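Local coordinates for tumor necrosis factor receptor superfamily member 16 (PDB 4F42), which probably relays neurotrophin signals into the cell through its intracellular death domain, as expected of a low-affinity nerve growth factor receptor of the tumor necrosis factor receptor superfamily, at residues 62-65 / 66-69; 77-80 / 81-85. One frame throughout, in Å; residues are numbered along the deposited sequence.

Contact 1 of 2, residues 62-65 / 66-69; sequences ATLD and ALLA. With MNB (5-mercapto-2-nitro-benzoic acid), chain C.
T63 caps the first turn of helix 64-73 through its side chain: OG1 accepts the amide N of A66 at 3.1 Å, with an N-H...O angle of 154°. A chi1 of 54° sets OG1 between the residue's own N and carbonyl carbon, turned down onto the incoming turn, and brings it to 3.2 Å from A66 CB. A valine here would probably leave the A66 amide without its capping acceptor, since a methyl group would take the place of the hydroxyl.

The backbone bonds follow in helical order. L67 N donates to T63 O, L68 N to L64 O at 2.8 Å, and A69 N to D65 O at 2.7 Å. The L68 bond is nearly linear at its hydrogen, 170°.

Apolar contact is concentrated on L64 and L68, one turn apart, whose side chains cross obliquely with their CD1 methyls 3.9 Å from each other. L64 CG lies anti to the backbone N, which directs the branch toward MNB and, with the second torsion, sets CD2 over the face of the nitrobenzoate ring, 3.5 Å from C2. L68 CD2 comes from the same side of the ring plane but beyond the ring's edge, 3.7 Å from MNB C4. L67 faces elsewhere, packing on Y5 and on W56 of helix 48-56, while L8 and N3 from the N-terminal segment lie against L64.

The arrangement is that of a threonine N-cap followed by a regular alpha-helical turn, here in a death domain helix whose L64 and L68 help line one MNB pocket.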
# COMPACT_ATOMS: atom_id res chain seq x y z
N ALA A 62 5.23 8.76 4.34
CA ALA A 62 4.64 7.45 4.13
C ALA A 62 4.30 6.79 5.46
O ALA A 62 4.94 5.83 5.88
CB ALA A 62 5.57 6.57 3.31
N THR A 63 3.27 7.33 6.12
CA THR A 63 2.79 6.81 7.39
C THR A 63 1.69 5.79 7.18
O THR A 63 1.06 5.75 6.12
CB THR A 63 2.21 7.94 8.27
OG1 THR A 63 1.21 8.66 7.52
CG2 THR A 63 3.31 8.92 8.72
N LEU A 64 1.43 4.98 8.19
CA LEU A 64 0.27 4.09 8.17
C LEU A 64 -1.03 4.85 7.90
O LEU A 64 -1.84 4.41 7.09
CB LEU A 64 0.17 3.29 9.47
CG LEU A 64 -1.01 2.30 9.57
CD1 LEU A 64 -1.01 1.25 8.45
CD2 LEU A 64 -1.03 1.65 10.92
N ASP A 65 -1.21 5.99 8.57
CA ASP A 65 -2.43 6.78 8.41
C ASP A 65 -2.61 7.35 7.01
O ASP A 65 -3.72 7.41 6.50
CB ASP A 65 -2.58 7.85 9.50
CG ASP A 65 -1.31 8.65 9.75
OD1 ASP A 65 -1.22 9.80 9.29
OD2 ASP A 65 -0.41 8.13 10.44
N ALA A 66 -1.50 7.75 6.38
CA ALA A 66 -1.50 8.17 4.99
C ALA A 66 -1.94 7.02 4.09
O ALA A 66 -2.68 7.22 3.13
CB ALA A 66 -0.12 8.65 4.57
N LEU A 67 -1.49 5.82 4.42
CA LEU A 67 -1.91 4.64 3.68
C LEU A 67 -3.41 4.38 3.88
O LEU A 67 -4.15 4.20 2.91
CB LEU A 67 -1.11 3.41 4.10
CG LEU A 67 -1.54 2.09 3.47
CD1 LEU A 67 -1.48 2.17 1.95
CD2 LEU A 67 -0.66 0.97 3.98
N LEU A 68 -3.82 4.36 5.14
CA LEU A 68 -5.23 4.18 5.50
C LEU A 68 -6.11 5.24 4.82
O LEU A 68 -7.15 4.90 4.25
CB LEU A 68 -5.38 4.17 7.02
CG LEU A 68 -5.41 2.83 7.78
CD1 LEU A 68 -4.63 1.69 7.13
CD2 LEU A 68 -5.02 2.95 9.25
N ALA A 69 -5.67 6.51 4.85
CA ALA A 69 -6.37 7.60 4.13
C ALA A 69 -6.53 7.30 2.63
O ALA A 69 -7.62 7.47 2.08
CB ALA A 69 -5.64 8.92 4.31
C6 MNB C . -3.98 -0.32 13.30
C1 MNB C . -2.85 -1.03 12.91
C2 MNB C . -2.66 -1.37 11.46
C3 MNB C . -3.63 -0.96 10.55
C4 MNB C . -4.74 -0.26 10.99
C5 MNB C . -4.92 0.06 12.33
S5 MNB C . -6.30 0.92 12.77
C10 MNB C . -1.86 -1.43 13.97
O12 MNB C . -2.07 -2.51 14.56
O11 MNB C . -0.88 -0.71 14.24
N7 MNB C . -1.54 -2.08 10.97
O9 MNB C . -1.55 -2.53 9.84
O8 MNB C . -0.54 -2.23 11.65

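Contact 2 of 2, residues 77-80 / 81-85; sequences ADIV and ESLCS. With MNB (5-mercapto-2-nitro-benzoic acid), chain C.
The last helix of the death domain, 77-84, carries the covalent site of MNB, with C84 and L83 near its C-terminal end. C84 SG is joined to MNB S5 at 2.1 Å, a mixed disulfide. Its torsion from C84 CB through the two sulfurs to MNB C5 is about 93°, close to the perpendicular setting that disulfides prefer, a geometry that, with the cysteine's own torsions, leaves the aromatic ring beside L83. There L83 CB stands 3.7 Å from MNB C3, on the opposite side of the ring plane from the leucines of helix 64-73.

Within the helix, E81 N bonds A77 O at 2.7 Å, and the bonds from S82 to D78, L83 to I79 and C84 to V80 continue the i to i+4 pattern. They become longer and less straight from E81 to C84: C84 N meets V80 O at 3.1 Å with an N-H...O angle of only 139°, and the same amide also makes a weak bond to E81 O.

Side chains one turn apart give the remaining contact. I79 and L83 run next to one another in the same direction, with I79 CG2 3.9 Å from L83 CD1. I79 CG2 gets there by standing anti to the backbone N. V80 CG1 approaches C84 SG at 4.2 Å, a looser contact beside the disulfide.

I79 and L83 also pack on L19 of helix 10-19. Such an apolar ridge along one side of a helix, turned into the bundle, is characteristic of an amphipathic helix in the death domain fold.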
# COMPACT_ATOMS: atom_id res chain seq x y z
N ALA A 77 -12.64 1.26 2.39
CA ALA A 77 -12.70 1.34 3.84
C ALA A 77 -12.82 -0.04 4.49
O ALA A 77 -12.39 -0.23 5.63
CB ALA A 77 -13.84 2.25 4.28
N ASP A 78 -13.37 -1.02 3.75
CA ASP A 78 -13.42 -2.42 4.22
C ASP A 78 -12.03 -2.97 4.60
O ASP A 78 -11.90 -3.69 5.60
CB ASP A 78 -14.12 -3.34 3.19
CG ASP A 78 -13.35 -3.44 1.88
OD1 ASP A 78 -13.16 -2.41 1.21
OD2 ASP A 78 -12.95 -4.57 1.51
N ILE A 79 -11.00 -2.61 3.83
CA ILE A 79 -9.62 -2.98 4.18
C ILE A 79 -9.15 -2.25 5.45
O ILE A 79 -8.49 -2.85 6.30
CB ILE A 79 -8.63 -2.75 3.00
CG1 ILE A 79 -9.07 -3.55 1.76
CG2 ILE A 79 -7.20 -3.13 3.42
CD1 ILE A 79 -8.11 -3.43 0.55
N VAL A 80 -9.51 -0.98 5.57
CA VAL A 80 -9.17 -0.19 6.76
C VAL A 80 -9.85 -0.80 8.00
O VAL A 80 -9.21 -0.99 9.03
CB VAL A 80 -9.53 1.32 6.59
CG1 VAL A 80 -9.15 2.11 7.82
CG2 VAL A 80 -8.83 1.90 5.38
N GLU A 81 -11.14 -1.13 7.87
CA GLU A 81 -11.89 -1.78 8.95
C GLU A 81 -11.24 -3.11 9.34
O GLU A 81 -11.05 -3.39 10.53
CB GLU A 81 -13.37 -2.01 8.55
CG GLU A 81 -14.20 -0.76 8.18
CD GLU A 81 -14.42 0.23 9.35
OE1 GLU A 81 -14.08 -0.12 10.51
OE2 GLU A 81 -14.92 1.36 9.11
N SER A 82 -10.89 -3.91 8.34
CA SER A 82 -10.32 -5.24 8.54
C SER A 82 -8.96 -5.23 9.24
O SER A 82 -8.64 -6.12 10.04
CB SER A 82 -10.22 -5.98 7.20
OG SER A 82 -9.64 -7.26 7.36
N LEU A 83 -8.17 -4.21 8.94
CA LEU A 83 -6.84 -4.06 9.52
C LEU A 83 -6.90 -3.50 10.93
O LEU A 83 -6.02 -3.76 11.73
CB LEU A 83 -5.97 -3.16 8.65
CG LEU A 83 -5.39 -3.79 7.39
CD1 LEU A 83 -4.87 -2.72 6.46
CD2 LEU A 83 -4.30 -4.82 7.73
N CYS A 84 -7.95 -2.73 11.21
CA CYS A 84 -8.12 -2.12 12.52
C CYS A 84 -8.84 -3.05 13.51
O CYS A 84 -8.98 -2.72 14.69
CB CYS A 84 -8.89 -0.80 12.38
SG CYS A 84 -8.00 0.55 11.53
N SER A 85 -9.26 -4.22 13.02
CA SER A 85 -10.04 -5.19 13.80
C SER A 85 -9.25 -5.84 14.95
O SER A 85 -8.24 -6.52 14.74
CB SER A 85 -10.59 -6.27 12.87
OG SER A 85 -11.70 -6.93 13.45
C6 MNB C . -3.98 -0.32 13.30
C1 MNB C . -2.85 -1.03 12.91
C2 MNB C . -2.66 -1.37 11.46
C3 MNB C . -3.63 -0.96 10.55
C4 MNB C . -4.74 -0.26 10.99
C5 MNB C . -4.92 0.06 12.33
S5 MNB C . -6.30 0.92 12.77
C10 MNB C . -1.86 -1.43 13.97
O12 MNB C . -2.07 -2.51 14.56
O11 MNB C . -0.88 -0.71 14.24
N7 MNB C . -1.54 -2.08 10.97
O9 MNB C . -1.55 -2.53 9.84
O8 MNB C . -0.54 -2.23 11.65

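Overall arrangement
Neither contact closes a long loop: each is a local turn-to-turn arrangement, and along the chain they come in series, without nesting or crossing. Contact 1 starts helix 64-73; after that helix ends, the chain passes through a short connection into helix 77-84, which holds contact 2. Their centres are 13 Å apart, yet they touch where L68 O meets V80 CG2 at 3.6 Å, and V80 also packs on L71. The two helices thus pack together, and helix 10-19 adds V16 and L19 against contact 2. MNB bridges both contacts, with K12 hydrogen-bonding it from helix 10-19, so its pocket gathers three helices of the bundle.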